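Local coordinates for protein oxalate biosynthetic component 1 (Burkholderia thailandensis, PDB 5IKY) that serves as a bifunctional enzyme of quorum sensing-dependent oxalate production, combining a serine hydrolase activity of the alpha/beta-hydrolase type with an additional lyase activity, at residues A[121-126]-A[169-174]; A[993-998]-A[1009-1014]; A[1032-1037]-A[1056-1061]. All blocks are in the same frame, centred on the assembly; numbering follows the deposited sequence.

In the fold
From the N terminus, the chain first meets interaction 1, where the linker 121-126 turns back against the end of helix 162-172 and closes a loop containing helix 126-138, within the N-terminal family region. The other two contacts come much later, in the C-terminal alpha/beta-hydrolase region. Interaction 2 closes the short excursion through helix 998-1002, and interaction 3 spans the antiparallel pair of strands 1038-1043 and 1049-1054 at one border of the mixed sheet. All three follow in series. Interaction 1 stands apart, with nearest atoms about 27 Å from interaction 2, whereas interactions 2 and 3 touch: Phe-995 N probably hydrogen-bonds to Val-1056 O, and Leu-1058 N to Asn-996 OD1.

Interaction 1: residues A[121-126]-A[169-174]; sequences ERLSSV and RADNAA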
loop_
_atom_site.group_PDB
_atom_site.type_symbol
_atom_site.label_atom_id
_atom_site.label_comp_id
_atom_site.label_asym_id
_atom_site.label_seq_id
_atom_site.Cartn_x
_atom_site.Cartn_y
_atom_site.Cartn_z
ATOM N N GLU A 121 16.141 -24.588 -24.378
ATOM C CA GLU A 121 15.853 -24.182 -25.751
ATOM C C GLU A 121 16.389 -25.183 -26.770
ATOM O O GLU A 121 16.007 -25.151 -27.941
ATOM C CB GLU A 121 16.425 -22.789 -26.027
ATOM C CG GLU A 121 15.459 -21.655 -25.704
ATOM C CD GLU A 121 16.060 -20.284 -25.949
ATOM O OE1 GLU A 121 17.286 -20.128 -25.765
ATOM O OE2 GLU A 121 15.308 -19.364 -26.335
ATOM N N ARG A 122 17.273 -26.069 -26.320
ATOM C CA ARG A 122 17.784 -27.138 -27.171
ATOM C C ARG A 122 16.673 -28.095 -27.581
ATOM O O ARG A 122 16.706 -28.671 -28.668
ATOM C CB ARG A 122 18.896 -27.911 -26.462
ATOM C CG ARG A 122 20.254 -27.240 -26.502
ATOM C CD ARG A 122 21.337 -28.214 -26.077
ATOM N NE ARG A 122 22.677 -27.723 -26.384
ATOM C CZ ARG A 122 23.770 -28.477 -26.349
ATOM N NH1 ARG A 122 23.680 -29.759 -26.023
ATOM N NH2 ARG A 122 24.953 -27.952 -26.642
ATOM N N LEU A 123 15.693 -28.267 -26.699
ATOM C CA LEU A 123 14.556 -29.130 -26.984
ATOM C C LEU A 123 13.720 -28.557 -28.125
ATOM O O LEU A 123 13.460 -27.355 -28.176
ATOM C CB LEU A 123 13.698 -29.322 -25.731
ATOM C CG LEU A 123 14.344 -30.125 -24.601
ATOM C CD1 LEU A 123 13.517 -30.028 -23.328
ATOM C CD2 LEU A 123 14.522 -31.577 -25.013
ATOM N N SER A 124 13.309 -29.426 -29.042
ATOM C CA SER A 124 12.549 -29.003 -30.212
ATOM C C SER A 124 11.100 -28.696 -29.853
ATOM O O SER A 124 10.589 -27.620 -30.163
ATOM C CB SER A 124 12.600 -30.076 -31.301
ATOM O OG SER A 124 13.936 -30.471 -31.568
ATOM N N SER A 125 10.446 -29.649 -29.196
ATOM C CA SER A 125 9.043 -29.509 -28.822
ATOM C C SER A 125 8.839 -28.405 -27.791
ATOM O O SER A 125 9.388 -28.462 -26.693
ATOM C CB SER A 125 8.504 -30.834 -28.279
ATOM O OG SER A 125 7.168 -30.699 -27.829
ATOM N N VAL A 126 8.042 -27.403 -28.149
ATOM C CA VAL A 126 7.752 -26.301 -27.239
ATOM C C VAL A 126 6.765 -26.748 -26.159
ATOM O O VAL A 126 6.737 -26.192 -25.061
ATOM C CB VAL A 126 7.192 -25.071 -27.995
ATOM C CG1 VAL A 126 5.811 -25.365 -28.564
ATOM C CG2 VAL A 126 7.150 -23.848 -27.086
ATOM N N ARG A 169 14.558 -37.766 -24.015
ATOM C CA ARG A 169 15.556 -38.544 -24.742
ATOM C C ARG A 169 15.250 -38.589 -26.236
ATOM O O ARG A 169 16.158 -38.550 -27.066
ATOM C CB ARG A 169 15.635 -39.967 -24.188
ATOM C CG ARG A 169 16.928 -40.688 -24.538
ATOM C CD ARG A 169 16.828 -42.181 -24.265
ATOM N NE ARG A 169 16.340 -42.465 -22.919
ATOM C CZ ARG A 169 17.117 -42.560 -21.845
ATOM N NH1 ARG A 169 16.581 -42.824 -20.661
ATOM N NH2 ARG A 169 18.429 -42.390 -21.955
ATOM N N ALA A 170 13.965 -38.675 -26.569
ATOM C CA ALA A 170 13.536 -38.736 -27.961
ATOM C C ALA A 170 13.733 -37.395 -28.661
ATOM O O ALA A 170 14.300 -37.336 -29.753
ATOM C CB ALA A 170 12.080 -39.169 -28.046
ATOM N N ASP A 171 13.261 -36.325 -28.027
ATOM C CA ASP A 171 13.421 -34.977 -28.568
ATOM C C ASP A 171 14.896 -34.619 -28.680
ATOM O O ASP A 171 15.366 -34.189 -29.733
ATOM C CB ASP A 171 12.698 -33.950 -27.693
ATOM C CG ASP A 171 12.646 -32.572 -28.327
ATOM O OD1 ASP A 171 13.701 -31.908 -28.398
ATOM O OD2 ASP A 171 11.547 -32.147 -28.740
ATOM N N ASN A 172 15.624 -34.793 -27.583
ATOM C CA ASN A 172 17.048 -34.500 -27.575
ATOM C C ASN A 172 17.758 -35.279 -26.467
ATOM O O ASN A 172 17.747 -34.870 -25.300
ATOM C CB ASN A 172 17.284 -32.994 -27.409
ATOM C CG ASN A 172 18.643 -32.554 -27.923
ATOM O OD1 ASN A 172 19.628 -33.281 -27.819
ATOM N ND2 ASN A 172 18.700 -31.351 -28.479
ATOM N N ALA A 173 18.369 -36.402 -26.843
ATOM C CA ALA A 173 19.066 -37.261 -25.897
ATOM C C ALA A 173 20.302 -36.569 -25.280
ATOM O O ALA A 173 20.927 -37.113 -24.381
ATOM C CB ALA A 173 19.451 -38.575 -26.567
ATOM N N ALA A 174 20.645 -35.370 -25.751
ATOM C CA ALA A 174 21.531 -34.488 -25.004
ATOM C C ALA A 174 20.759 -34.051 -23.768
ATOM O O ALA A 174 20.647 -34.841 -22.836
ATOM C CB ALA A 174 21.984 -33.287 -25.854
HETATM O O HOH W 1 15.881 -31.783 -30.322
#
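Asp-171 turns its carboxylate on two successive backbone N-H groups, those of Ser-124 and Ser-125, so that each oxygen takes one of them. Ser-124 N donates to Asp-171 OD1 at 2.6 Å, meeting that oxygen's syn lone pair; Ser-125 N reaches OD2 of Asp-171 at 2.8 Å, also on the syn side but 16° out of the carboxylate plane. CG of Asp-171 is anti to the backbone N (chi1 -171°), and the two bonds together limit the rotation of the carboxylate. Leu-123 crosses Asp-171 and Asn-172 obliquely: its CD2 rests 3.5 Å from Asp-171 OD1 and 3.9 Å from Asn-172 CB, while its side chain also packs on helix 126-138 through Leu-128, Val-129 and Ile-132. The contact thus joins the C-terminal part of helix 162-172 to the start of helix 126-138, for Ser-125 is the N-cap of helix 126-138 and its OG caps Leu-128 N. Asn-172 works both ends of its amide. Asn-172 OD1 accepts from Ala-174 N at 3.1 Å, making an Asx turn, and Asn-172 ND2 gives a weak bond to Arg-122 O at 3.3 Å. A water bridges Ser-124 OG and the carbonyl oxygen of Asp-171.

Interaction 2: residues A[993-998]-A[1009-1014]; sequences TAFNDV and YVIQPG
Phe-995 reaches across to the loop residues Val-1010 and Ile-1011, and its atoms can be followed outward one by one. CB of Phe-995 lies 3.6 Å from CD1 of Ile-1011, the tip of that side chain, with CG1 of Ile-1011 close behind. The bond from CA to CB of Phe-995 points toward the facing segment, and CG, anti to the backbone N (chi1 168°), meets the same two isoleucine carbons. At the next step the two ortho positions differ. Phe-995 CD2 is brushed by Ile-1011 CD1, whereas Phe-995 CD1 meets backbone, 3.3 Å from Tyr-1009 O, which lies in the ring plane at the edge, and 3.4 Å from Ile-1011 N. Phe-995 CE1 continues past that same nitrogen to Val-1010 CG1, 4.4 Å away. Over one face stands Ile-1011 CB in a CH-pi contact, 4.2 Å from the centroid of the Phe-995 ring and 14° off its normal. Val-704 and Leu-707 add side-chain packing around the phenylalanine.

A second CH-pi contact has the same form: Thr-993 CB sits over the face of Tyr-1009, 3.9 Å from its ring centroid. Phe-995 belongs to a type I turn, Ala-994 to Asp-997, leading from strand 988-992 to helix 998-1002, which Asp-997 caps.

Polar ends are served elsewhere, Thr-993 OG1 by Ser-976 N and Asp-991 OD1, and Tyr-1009 OH by Arg-1052. The contact between the two segments rests on apolar packing and CH-pi attraction, which hold through close fit more than through directed bonds.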
loop_
_atom_site.group_PDB
_atom_site.type_symbol
_atom_site.label_atom_id
_atom_site.label_comp_id
_atom_site.label_asym_id
_atom_site.label_seq_id
_atom_site.Cartn_x
_atom_site.Cartn_y
_atom_site.Cartn_z
ATOM N N THR A 993 9.479 16.453 -2.313
ATOM C CA THR A 993 8.533 16.019 -1.290
ATOM C C THR A 993 8.343 14.504 -1.326
ATOM O O THR A 993 8.187 13.912 -2.395
ATOM C CB THR A 993 7.169 16.720 -1.453
ATOM O OG1 THR A 993 7.351 18.140 -1.383
ATOM C CG2 THR A 993 6.204 16.286 -0.361
ATOM N N ALA A 994 8.362 13.887 -0.149
ATOM C CA ALA A 994 8.276 12.436 -0.034
ATOM C C ALA A 994 6.834 11.941 0.075
ATOM O O ALA A 994 5.963 12.631 0.605
ATOM C CB ALA A 994 9.084 11.959 1.163
ATOM N N PHE A 995 6.594 10.733 -0.426
ATOM C CA PHE A 995 5.263 10.136 -0.407
ATOM C C PHE A 995 4.786 9.847 1.011
ATOM O O PHE A 995 3.605 9.995 1.318
ATOM C CB PHE A 995 5.249 8.851 -1.233
ATOM C CG PHE A 995 4.010 8.022 -1.046
ATOM C CD1 PHE A 995 2.797 8.433 -1.577
ATOM C CD2 PHE A 995 4.060 6.824 -0.351
ATOM C CE1 PHE A 995 1.655 7.669 -1.410
ATOM C CE2 PHE A 995 2.924 6.055 -0.182
ATOM C CZ PHE A 995 1.719 6.478 -0.712
ATOM N N ASN A 996 5.707 9.433 1.876
ATOM C CA ASN A 996 5.355 9.116 3.255
ATOM C C ASN A 996 5.379 10.349 4.149
ATOM O O ASN A 996 5.180 10.251 5.361
ATOM C CB ASN A 996 6.292 8.049 3.817
ATOM C CG ASN A 996 7.749 8.398 3.621
ATOM O OD1 ASN A 996 8.135 8.926 2.579
ATOM N ND2 ASN A 996 8.567 8.111 4.627
ATOM N N ASP A 997 5.632 11.509 3.553
ATOM C CA ASP A 997 5.530 12.763 4.286
ATOM C C ASP A 997 4.057 13.135 4.391
ATOM O O ASP A 997 3.554 13.954 3.619
ATOM C CB ASP A 997 6.329 13.872 3.600
ATOM C CG ASP A 997 6.515 15.090 4.483
ATOM O OD1 ASP A 997 5.781 15.227 5.484
ATOM O OD2 ASP A 997 7.393 15.922 4.169
ATOM N N VAL A 998 3.373 12.524 5.353
ATOM C CA VAL A 998 1.928 12.654 5.466
ATOM C C VAL A 998 1.497 14.078 5.819
ATOM O O VAL A 998 0.408 14.509 5.444
ATOM C CB VAL A 998 1.361 11.666 6.509
ATOM C CG1 VAL A 998 1.585 10.237 6.051
ATOM C CG2 VAL A 998 1.991 11.899 7.875
ATOM N N TYR A 1009 2.696 13.760 -5.875
ATOM C CA TYR A 1009 3.235 13.260 -4.611
ATOM C C TYR A 1009 2.742 11.852 -4.286
ATOM O O TYR A 1009 3.247 11.209 -3.365
ATOM C CB TYR A 1009 2.867 14.199 -3.459
ATOM C CG TYR A 1009 3.432 15.600 -3.565
ATOM C CD1 TYR A 1009 4.585 15.858 -4.295
ATOM C CD2 TYR A 1009 2.813 16.663 -2.922
ATOM C CE1 TYR A 1009 5.100 17.139 -4.387
ATOM C CE2 TYR A 1009 3.319 17.944 -3.005
ATOM C CZ TYR A 1009 4.460 18.177 -3.739
ATOM O OH TYR A 1009 4.957 19.455 -3.821
ATOM N N VAL A 1010 1.752 11.381 -5.038
ATOM C CA VAL A 1010 1.125 10.093 -4.758
ATOM C C VAL A 1010 1.722 8.966 -5.595
ATOM O O VAL A 1010 1.721 9.024 -6.827
ATOM C CB VAL A 1010 -0.395 10.150 -5.008
ATOM C CG1 VAL A 1010 -1.035 8.793 -4.735
ATOM C CG2 VAL A 1010 -1.029 11.230 -4.147
ATOM N N ILE A 1011 2.225 7.937 -4.918
ATOM C CA ILE A 1011 2.815 6.786 -5.592
ATOM C C ILE A 1011 1.774 5.705 -5.863
ATOM O O ILE A 1011 1.102 5.224 -4.951
ATOM C CB ILE A 1011 3.972 6.172 -4.771
ATOM C CG1 ILE A 1011 5.101 7.190 -4.594
ATOM C CG2 ILE A 1011 4.509 4.922 -5.457
ATOM C CD1 ILE A 1011 6.314 6.650 -3.857
ATOM N N GLN A 1012 1.648 5.331 -7.131
ATOM C CA GLN A 1012 0.751 4.254 -7.540
ATOM C C GLN A 1012 1.577 3.050 -8.010
ATOM O O GLN A 1012 2.775 3.191 -8.254
ATOM C CB GLN A 1012 -0.203 4.749 -8.635
ATOM C CG GLN A 1012 -0.647 6.198 -8.461
ATOM C CD GLN A 1012 -2.154 6.342 -8.470
ATOM O OE1 GLN A 1012 -2.853 5.695 -7.690
ATOM N NE2 GLN A 1012 -2.666 7.183 -9.362
ATOM N N PRO A 1013 0.953 1.860 -8.119
ATOM C CA PRO A 1013 1.683 0.661 -8.567
ATOM C C PRO A 1013 2.539 0.884 -9.816
ATOM O O PRO A 1013 2.023 1.283 -10.857
ATOM C CB PRO A 1013 0.561 -0.335 -8.858
ATOM C CG PRO A 1013 -0.504 0.035 -7.892
ATOM C CD PRO A 1013 -0.425 1.532 -7.705
ATOM N N GLY A 1014 3.838 0.633 -9.696
ATOM C CA GLY A 1014 4.764 0.870 -10.788
ATOM C C GLY A 1014 6.214 0.799 -10.353
ATOM O O GLY A 1014 6.539 0.124 -9.377
#

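Interaction 3: residues A[1032-1037]-A[1056-1061]; sequences YRYDHA and VFLLDD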
loop_
_atom_site.group_PDB
_atom_site.type_symbol
_atom_site.label_atom_id
_atom_site.label_comp_id
_atom_site.label_asym_id
_atom_site.label_seq_id
_atom_site.Cartn_x
_atom_site.Cartn_y
_atom_site.Cartn_z
ATOM N N TYR A 1032 20.120 4.225 2.689
ATOM C CA TYR A 1032 19.118 4.544 1.674
ATOM C C TYR A 1032 19.222 5.960 1.111
ATOM O O TYR A 1032 19.332 6.936 1.855
ATOM C CB TYR A 1032 17.711 4.334 2.238
ATOM C CG TYR A 1032 16.626 4.940 1.379
ATOM C CD1 TYR A 1032 16.235 4.333 0.191
ATOM C CD2 TYR A 1032 15.997 6.123 1.749
ATOM C CE1 TYR A 1032 15.246 4.887 -0.602
ATOM C CE2 TYR A 1032 15.011 6.684 0.962
ATOM C CZ TYR A 1032 14.638 6.061 -0.212
ATOM O OH TYR A 1032 13.655 6.615 -0.999
ATOM N N ARG A 1033 19.181 6.049 -0.214
ATOM C CA ARG A 1033 19.062 7.319 -0.921
ATOM C C ARG A 1033 17.985 7.192 -1.994
ATOM O O ARG A 1033 17.855 6.141 -2.621
ATOM C CB ARG A 1033 20.391 7.729 -1.557
ATOM C CG ARG A 1033 21.501 8.083 -0.582
ATOM C CD ARG A 1033 22.760 8.462 -1.348
ATOM N NE ARG A 1033 23.863 8.850 -0.474
ATOM C CZ ARG A 1033 24.700 7.993 0.100
ATOM N NH1 ARG A 1033 24.561 6.689 -0.104
ATOM N NH2 ARG A 1033 25.677 8.437 0.878
ATOM N N TYR A 1034 17.213 8.253 -2.211
ATOM C CA TYR A 1034 16.175 8.211 -3.238
ATOM C C TYR A 1034 16.720 8.650 -4.601
ATOM O O TYR A 1034 16.284 9.651 -5.167
ATOM C CB TYR A 1034 14.958 9.065 -2.831
ATOM C CG TYR A 1034 15.257 10.468 -2.332
ATOM C CD1 TYR A 1034 15.585 10.702 -1.001
ATOM C CD2 TYR A 1034 15.174 11.564 -3.184
ATOM C CE1 TYR A 1034 15.848 11.982 -0.542
ATOM C CE2 TYR A 1034 15.432 12.844 -2.734
ATOM C CZ TYR A 1034 15.771 13.048 -1.413
ATOM O OH TYR A 1034 16.032 14.321 -0.962
ATOM N N ASP A 1035 17.675 7.884 -5.124
ATOM C CA ASP A 1035 18.226 8.133 -6.455
ATOM C C ASP A 1035 17.185 7.869 -7.535
ATOM O O ASP A 1035 17.191 8.508 -8.588
ATOM C CB ASP A 1035 19.457 7.265 -6.713
ATOM C CG ASP A 1035 20.310 7.067 -5.478
ATOM O OD1 ASP A 1035 20.609 8.065 -4.795
ATOM O OD2 ASP A 1035 20.709 5.916 -5.203
ATOM N N HIS A 1036 16.285 6.932 -7.250
ATOM C CA HIS A 1036 15.252 6.514 -8.192
ATOM C C HIS A 1036 14.268 7.632 -8.530
ATOM O O HIS A 1036 13.489 7.511 -9.477
ATOM C CB HIS A 1036 14.486 5.319 -7.625
ATOM C CG HIS A 1036 13.818 5.605 -6.316
ATOM N ND1 HIS A 1036 14.478 5.519 -5.110
ATOM C CD2 HIS A 1036 12.554 5.994 -6.026
ATOM C CE1 HIS A 1036 13.648 5.835 -4.132
ATOM N NE2 HIS A 1036 12.473 6.128 -4.661
ATOM N N ALA A 1037 14.304 8.702 -7.741
ATOM C CA ALA A 1037 13.404 9.836 -7.915
ATOM C C ALA A 1037 13.477 10.415 -9.326
ATOM O O ALA A 1037 14.560 10.573 -9.891
ATOM C CB ALA A 1037 13.716 10.911 -6.888
ATOM N N VAL A 1056 9.856 9.972 -4.477
ATOM C CA VAL A 1056 10.636 10.225 -3.275
ATOM C C VAL A 1056 9.922 9.670 -2.048
ATOM O O VAL A 1056 8.718 9.861 -1.880
ATOM C CB VAL A 1056 10.898 11.733 -3.071
ATOM C CG1 VAL A 1056 11.735 11.969 -1.821
ATOM C CG2 VAL A 1056 11.583 12.326 -4.293
ATOM N N PHE A 1057 10.666 8.963 -1.205
ATOM C CA PHE A 1057 10.155 8.546 0.094
ATOM C C PHE A 1057 11.308 8.448 1.085
ATOM O O PHE A 1057 12.470 8.368 0.688
ATOM C CB PHE A 1057 9.398 7.215 -0.005
ATOM C CG PHE A 1057 10.260 6.045 -0.390
ATOM C CD1 PHE A 1057 10.470 5.729 -1.722
ATOM C CD2 PHE A 1057 10.844 5.247 0.583
ATOM C CE1 PHE A 1057 11.256 4.649 -2.077
ATOM C CE2 PHE A 1057 11.632 4.167 0.234
ATOM C CZ PHE A 1057 11.839 3.869 -1.098
ATOM N N LEU A 1058 10.986 8.468 2.373
ATOM C CA LEU A 1058 12.008 8.462 3.410
ATOM C C LEU A 1058 11.821 7.295 4.369
ATOM O O LEU A 1058 10.734 7.092 4.909
ATOM C CB LEU A 1058 11.990 9.781 4.186
ATOM C CG LEU A 1058 12.050 11.064 3.355
ATOM C CD1 LEU A 1058 12.007 12.288 4.258
ATOM C CD2 LEU A 1058 13.293 11.080 2.477
ATOM N N LEU A 1059 12.888 6.533 4.578
ATOM C CA LEU A 1059 12.854 5.418 5.515
ATOM C C LEU A 1059 13.113 5.901 6.935
ATOM O O LEU A 1059 13.860 6.856 7.147
ATOM C CB LEU A 1059 13.882 4.355 5.125
ATOM C CG LEU A 1059 13.587 3.550 3.856
ATOM C CD1 LEU A 1059 14.626 2.453 3.663
ATOM C CD2 LEU A 1059 12.181 2.965 3.901
ATOM N N ASP A 1060 12.487 5.243 7.907
ATOM C CA ASP A 1060 12.753 5.540 9.308
ATOM C C ASP A 1060 13.786 4.550 9.845
ATOM O O ASP A 1060 14.411 3.823 9.072
ATOM C CB ASP A 1060 11.459 5.503 10.132
ATOM C CG ASP A 1060 10.961 4.090 10.397
ATOM O OD1 ASP A 1060 11.321 3.171 9.635
ATOM O OD2 ASP A 1060 10.196 3.902 11.366
ATOM N N ASP A 1061 13.954 4.513 11.162
ATOM C CA ASP A 1061 14.952 3.640 11.773
ATOM C C ASP A 1061 14.600 2.160 11.628
ATOM O O ASP A 1061 15.483 1.301 11.640
ATOM C CB ASP A 1061 15.132 3.995 13.250
ATOM C CG ASP A 1061 15.630 5.414 13.450
ATOM O OD1 ASP A 1061 16.156 6.003 12.482
ATOM O OD2 ASP A 1061 15.498 5.940 14.577
#
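Tyr-1032 lays its phenol partly over the ring of Phe-1057, in an offset stack with centroids 4.8 Å apart and planes at 29°. The overlap is at the hydroxyl end: Tyr-1032 OH stands 3.1 Å above the Phe-1057 ring plane, over its centre, and donates to the backbone O of Phe-1057 at 2.7 Å. That donor comes from above the carbonyl plane, 38° out of it. One residue thus receives the tyrosine twice, by its ring and by its carbonyl. CG of Phe-1057 lies between its backbone N and carbonyl carbon (chi1 65°), beside the carbonyl that the hydroxyl uses. His-1036 completes the aromatic cluster rim to rim, NE2 coming to 3.2 Å from Phe-1057 CE1 while hydrogen-bonded to Gly-1055 O.

Leu-1059 crosses Tyr-1032 at about a right angle, its CG over the ring face opposite Tyr-1034 N. Farther along, Tyr-1034 presents a face to Val-1056, whose CG1 sits over the ring centre, 3.8 Å from the centroid. The other methyl, Val-1056 CG2, meets Ala-1037 CB at 3.6 Å.

The two segments flank the antiparallel strands 1038-1043 and 1049-1054 at the sheet border. Helix 1015-1025 packs on the aromatic cluster and Leu-1059, helix 1071-1076 touches Leu-1058 and takes the Tyr-1034 hydroxyl at Tyr-1074 O, and helix 1080-1090 meets Tyr-1034 and Ala-1037.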